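PDB 6NYR: Crov588 from Cafeteriavirus, which is of unknown function but folds as a circular leucine-rich-repeat solenoid built from FNIP repeats, a form consistent with a binding scaffold. Local coordinates for residues Leu341-Gln352 / Leu363-Gln374. Sequence-based numbering, arbitrary orientation.
Sequences LTHLTFGDDFNQ and LTHLTFGDDFNQ
Leu344 and Leu366 lie side by side on the interior face of two parallel strands, CD2 of Leu344 3.8 Å from CD1 of Leu366, in neighbouring coils of a leucine-rich-repeat solenoid. CD1 of Leu363 reaches back to CB of Leu344. The ring planes of Phe346 and Phe368 are nearly parallel (8°), but the rings barely overlap; CD2 of Phe350 lies over the centre of the Phe346 ring, and CD2 of Phe372 over that of Phe368, closing the tight apolar interior. Strands 343-345 and 365-367 pair through straight backbone bonds such as Thr367 N to Leu344 O (169°). The other face is polar and partly exposed: the imidazoles of His343 and His365 form an offset stack, centroids 4.2 Å apart, and the preceding threonine hydroxyl, in each ring's plane, bonds ND1, which would fix its rotation. Beyond the strands, Asp348 OD1 stands 3.1 Å from Asp370 OD2, two stacked carboxylates, and a water joins Asp349 O to Asp371 OD2. Asn351, its chi1 extended (-171°), carries OD1 to Asn373 N (2.8 Å) and Gln374 NE2 (2.9 Å), which approach from opposite faces of the amide, well out of plane; Asn373 OD1 in turn accepts from Asn395 N and Gln396 NE2. Like residues thus stack coil on coil, joined by backbone and asparagine bonds, whereas the close aspartates probably raise each other's proton affinity.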
loop_
_atom_site.group_PDB
_atom_site.type_symbol
_atom_site.label_atom_id
_atom_site.label_comp_id
_atom_site.label_asym_id
_atom_site.label_seq_id
_atom_site.Cartn_x
_atom_site.Cartn_y
_atom_site.Cartn_z
ATOM N N LEU A 341 25.304 1.790 -14.481
ATOM C CA LEU A 341 24.538 1.776 -13.245
ATOM C C LEU A 341 23.816 3.098 -13.034
ATOM O O LEU A 341 24.439 4.164 -13.029
ATOM C CB LEU A 341 25.460 1.485 -12.065
ATOM C CG LEU A 341 24.799 1.028 -10.765
ATOM C CD1 LEU A 341 24.201 -0.358 -10.935
ATOM C CD2 LEU A 341 25.806 1.061 -9.621
ATOM N N THR A 342 22.501 3.022 -12.828
ATOM C CA THR A 342 21.701 4.200 -12.522
ATOM C C THR A 342 21.182 4.227 -11.094
ATOM O O THR A 342 20.960 5.310 -10.548
ATOM C CB THR A 342 20.489 4.297 -13.458
ATOM O OG1 THR A 342 19.662 3.137 -13.294
ATOM C CG2 THR A 342 20.929 4.413 -14.906
ATOM N N HIS A 343 20.990 3.063 -10.476
ATOM C CA HIS A 343 20.405 2.975 -9.144
ATOM C C HIS A 343 21.348 2.189 -8.251
ATOM O O HIS A 343 21.680 1.036 -8.554
ATOM C CB HIS A 343 19.020 2.321 -9.204
ATOM C CG HIS A 343 17.992 3.161 -9.898
ATOM N ND1 HIS A 343 17.973 3.329 -11.267
ATOM C CD2 HIS A 343 16.962 3.896 -9.414
ATOM C CE1 HIS A 343 16.969 4.122 -11.596
ATOM N NE2 HIS A 343 16.340 4.480 -10.491
ATOM N N LEU A 344 21.774 2.811 -7.153
ATOM C CA LEU A 344 22.669 2.187 -6.185
ATOM C C LEU A 344 22.090 2.397 -4.796
ATOM O O LEU A 344 21.876 3.538 -4.376
ATOM C CB LEU A 344 24.078 2.778 -6.270
ATOM C CG LEU A 344 25.090 2.256 -5.246
ATOM C CD1 LEU A 344 25.235 0.747 -5.360
ATOM C CD2 LEU A 344 26.440 2.935 -5.415
ATOM N N THR A 345 21.877 1.305 -4.074
ATOM C CA THR A 345 21.299 1.353 -2.741
ATOM C C THR A 345 22.210 0.573 -1.809
ATOM O O THR A 345 22.499 -0.603 -2.057
ATOM C CB THR A 345 19.883 0.768 -2.735
ATOM O OG1 THR A 345 19.065 1.493 -3.661
ATOM C CG2 THR A 345 19.269 0.864 -1.351
ATOM N N PHE A 346 22.657 1.222 -0.746
ATOM C CA PHE A 346 23.467 0.570 0.270
ATOM C C PHE A 346 22.593 0.130 1.437
ATOM O O PHE A 346 21.460 0.587 1.606
ATOM C CB PHE A 346 24.575 1.502 0.772
ATOM C CG PHE A 346 25.686 1.714 -0.212
ATOM C CD1 PHE A 346 26.638 0.729 -0.420
ATOM C CD2 PHE A 346 25.791 2.903 -0.917
ATOM C CE1 PHE A 346 27.667 0.923 -1.320
ATOM C CE2 PHE A 346 26.825 3.100 -1.816
ATOM C CZ PHE A 346 27.761 2.110 -2.014
ATOM N N GLY A 347 23.148 -0.774 2.245
ATOM C CA GLY A 347 22.481 -1.280 3.422
ATOM C C GLY A 347 22.992 -0.636 4.700
ATOM O O GLY A 347 23.713 0.364 4.692
ATOM N N ASP A 348 22.622 -1.254 5.822
ATOM C CA ASP A 348 22.846 -0.625 7.119
ATOM C C ASP A 348 24.324 -0.372 7.380
ATOM O O ASP A 348 24.700 0.710 7.848
ATOM C CB ASP A 348 22.266 -1.501 8.231
ATOM C CG ASP A 348 20.758 -1.461 8.273
ATOM O OD1 ASP A 348 20.175 -0.527 7.692
ATOM O OD2 ASP A 348 20.157 -2.351 8.908
ATOM N N ASP A 349 25.180 -1.345 7.069
ATOM C CA ASP A 349 26.553 -1.333 7.556
ATOM C C ASP A 349 27.528 -0.528 6.701
ATOM O O ASP A 349 28.598 -0.152 7.204
ATOM C CB ASP A 349 27.091 -2.770 7.673
ATOM C CG ASP A 349 26.448 -3.547 8.802
ATOM O OD1 ASP A 349 25.575 -2.976 9.488
ATOM O OD2 ASP A 349 26.819 -4.724 9.002
ATOM N N PHE A 350 27.207 -0.268 5.435
ATOM C CA PHE A 350 28.179 0.358 4.548
ATOM C C PHE A 350 28.631 1.703 5.109
ATOM O O PHE A 350 27.807 2.589 5.367
ATOM C CB PHE A 350 27.611 0.556 3.148
ATOM C CG PHE A 350 28.616 1.118 2.176
ATOM C CD1 PHE A 350 29.637 0.316 1.692
ATOM C CD2 PHE A 350 28.555 2.438 1.764
ATOM C CE1 PHE A 350 30.571 0.818 0.806
ATOM C CE2 PHE A 350 29.491 2.945 0.877
ATOM C CZ PHE A 350 30.496 2.131 0.400
ATOM N N ASN A 351 29.945 1.867 5.263
ATOM C CA ASN A 351 30.510 3.093 5.813
ATOM C C ASN A 351 31.978 3.220 5.423
ATOM O O ASN A 351 32.842 3.388 6.289
ATOM C CB ASN A 351 30.349 3.103 7.334
ATOM C CG ASN A 351 30.720 4.432 7.948
ATOM O OD1 ASN A 351 30.746 5.454 7.267
ATOM N ND2 ASN A 351 31.022 4.423 9.241
ATOM N N GLN A 352 32.264 3.127 4.126
ATOM C CA GLN A 352 33.608 3.304 3.597
ATOM C C GLN A 352 33.722 4.602 2.807
ATOM O O GLN A 352 32.768 5.038 2.154
ATOM C CB GLN A 352 34.001 2.137 2.678
ATOM C CG GLN A 352 34.067 0.784 3.344
ATOM C CD GLN A 352 35.060 0.734 4.482
ATOM O OE1 GLN A 352 36.202 1.168 4.348
ATOM N NE2 GLN A 352 34.620 0.213 5.621
ATOM N N LEU A 363 25.054 7.301 -12.867
ATOM C CA LEU A 363 24.265 7.151 -11.649
ATOM C C LEU A 363 23.275 8.298 -11.509
ATOM O O LEU A 363 23.665 9.471 -11.492
ATOM C CB LEU A 363 25.187 7.091 -10.434
ATOM C CG LEU A 363 24.625 6.378 -9.202
ATOM C CD1 LEU A 363 24.543 4.873 -9.457
ATOM C CD2 LEU A 363 25.461 6.685 -7.968
ATOM N N THR A 364 21.995 7.955 -11.377
ATOM C CA THR A 364 20.944 8.933 -11.129
ATOM C C THR A 364 20.377 8.866 -9.721
ATOM O O THR A 364 19.886 9.878 -9.221
ATOM C CB THR A 364 19.791 8.744 -12.130
ATOM O OG1 THR A 364 19.216 7.438 -11.979
ATOM C CG2 THR A 364 20.291 8.917 -13.562
ATOM N N HIS A 365 20.451 7.708 -9.071
ATOM C CA HIS A 365 19.824 7.488 -7.772
ATOM C C HIS A 365 20.832 6.831 -6.843
ATOM O O HIS A 365 21.319 5.731 -7.126
ATOM C CB HIS A 365 18.571 6.617 -7.911
ATOM C CG HIS A 365 17.450 7.288 -8.640
ATOM N ND1 HIS A 365 17.448 7.462 -10.008
ATOM C CD2 HIS A 365 16.294 7.831 -8.192
ATOM C CE1 HIS A 365 16.341 8.086 -10.369
ATOM N NE2 HIS A 365 15.623 8.320 -9.286
ATOM N N LEU A 366 21.137 7.507 -5.736
ATOM C CA LEU A 366 22.097 7.024 -4.749
ATOM C C LEU A 366 21.448 7.079 -3.378
ATOM O O LEU A 366 21.121 8.166 -2.888
ATOM C CB LEU A 366 23.374 7.866 -4.766
ATOM C CG LEU A 366 24.430 7.509 -3.718
ATOM C CD1 LEU A 366 24.883 6.069 -3.883
ATOM C CD2 LEU A 366 25.610 8.465 -3.800
ATOM N N THR A 367 21.268 5.915 -2.762
ATOM C CA THR A 367 20.660 5.803 -1.442
ATOM C C THR A 367 21.659 5.156 -0.496
ATOM O O THR A 367 22.102 4.026 -0.734
ATOM C CB THR A 367 19.359 4.995 -1.510
ATOM O OG1 THR A 367 18.426 5.681 -2.361
ATOM C CG2 THR A 367 18.761 4.807 -0.130
ATOM N N PHE A 368 21.999 5.866 0.575
ATOM C CA PHE A 368 22.874 5.338 1.608
ATOM C C PHE A 368 22.045 4.667 2.695
ATOM O O PHE A 368 20.842 4.905 2.831
ATOM C CB PHE A 368 23.743 6.439 2.228
ATOM C CG PHE A 368 24.857 6.912 1.337
ATOM C CD1 PHE A 368 25.981 6.125 1.141
ATOM C CD2 PHE A 368 24.794 8.148 0.714
ATOM C CE1 PHE A 368 27.011 6.555 0.329
ATOM C CE2 PHE A 368 25.828 8.582 -0.096
ATOM C CZ PHE A 368 26.935 7.785 -0.287
ATOM N N GLY A 369 22.718 3.841 3.494
ATOM C CA GLY A 369 22.096 3.156 4.602
ATOM C C GLY A 369 22.344 3.838 5.936
ATOM O O GLY A 369 22.814 4.974 6.017
ATOM N N ASP A 370 22.017 3.110 7.002
ATOM C CA ASP A 370 22.078 3.669 8.346
ATOM C C ASP A 370 23.432 4.309 8.640
ATOM O O ASP A 370 23.505 5.460 9.084
ATOM C CB ASP A 370 21.793 2.576 9.380
ATOM C CG ASP A 370 20.334 2.182 9.439
ATOM O OD1 ASP A 370 19.507 2.817 8.752
ATOM O OD2 ASP A 370 20.013 1.250 10.204
ATOM N N ASP A 371 24.517 3.572 8.406
ATOM C CA ASP A 371 25.784 3.894 9.048
ATOM C C ASP A 371 26.691 4.814 8.246
ATOM O O ASP A 371 27.651 5.350 8.814
ATOM C CB ASP A 371 26.559 2.606 9.360
ATOM C CG ASP A 371 26.017 1.879 10.568
ATOM O OD1 ASP A 371 25.069 2.394 11.198
ATOM O OD2 ASP A 371 26.536 0.784 10.883
ATOM N N PHE A 372 26.448 4.991 6.948
ATOM C CA PHE A 372 27.375 5.781 6.152
ATOM C C PHE A 372 27.573 7.162 6.769
ATOM O O PHE A 372 26.611 7.897 7.006
ATOM C CB PHE A 372 26.901 5.948 4.714
ATOM C CG PHE A 372 27.869 6.722 3.873
ATOM C CD1 PHE A 372 29.029 6.120 3.407
ATOM C CD2 PHE A 372 27.644 8.057 3.577
ATOM C CE1 PHE A 372 29.932 6.829 2.640
ATOM C CE2 PHE A 372 28.551 8.769 2.808
ATOM C CZ PHE A 372 29.693 8.152 2.343
ATOM N N ASN A 373 28.836 7.531 6.979
ATOM C CA ASN A 373 29.171 8.771 7.667
ATOM C C ASN A 373 30.609 9.156 7.355
ATOM O O ASN A 373 31.427 9.320 8.264
ATOM C CB ASN A 373 28.955 8.594 9.171
ATOM C CG ASN A 373 29.012 9.896 9.926
ATOM O OD1 ASN A 373 28.787 10.967 9.368
ATOM N ND2 ASN A 373 29.318 9.811 11.214
ATOM N N GLN A 374 30.926 9.292 6.071
ATOM C CA GLN A 374 32.242 9.714 5.623
ATOM C C GLN A 374 32.119 11.054 4.911
ATOM O O GLN A 374 31.056 11.395 4.381
ATOM C CB GLN A 374 32.879 8.698 4.678
ATOM C CG GLN A 374 32.968 7.305 5.249
ATOM C CD GLN A 374 33.892 7.223 6.449
ATOM O OE1 GLN A 374 34.908 7.913 6.519
ATOM N NE2 GLN A 374 33.532 6.385 7.408
HETATM O O HOH W 1 29.147 0.451 9.934
#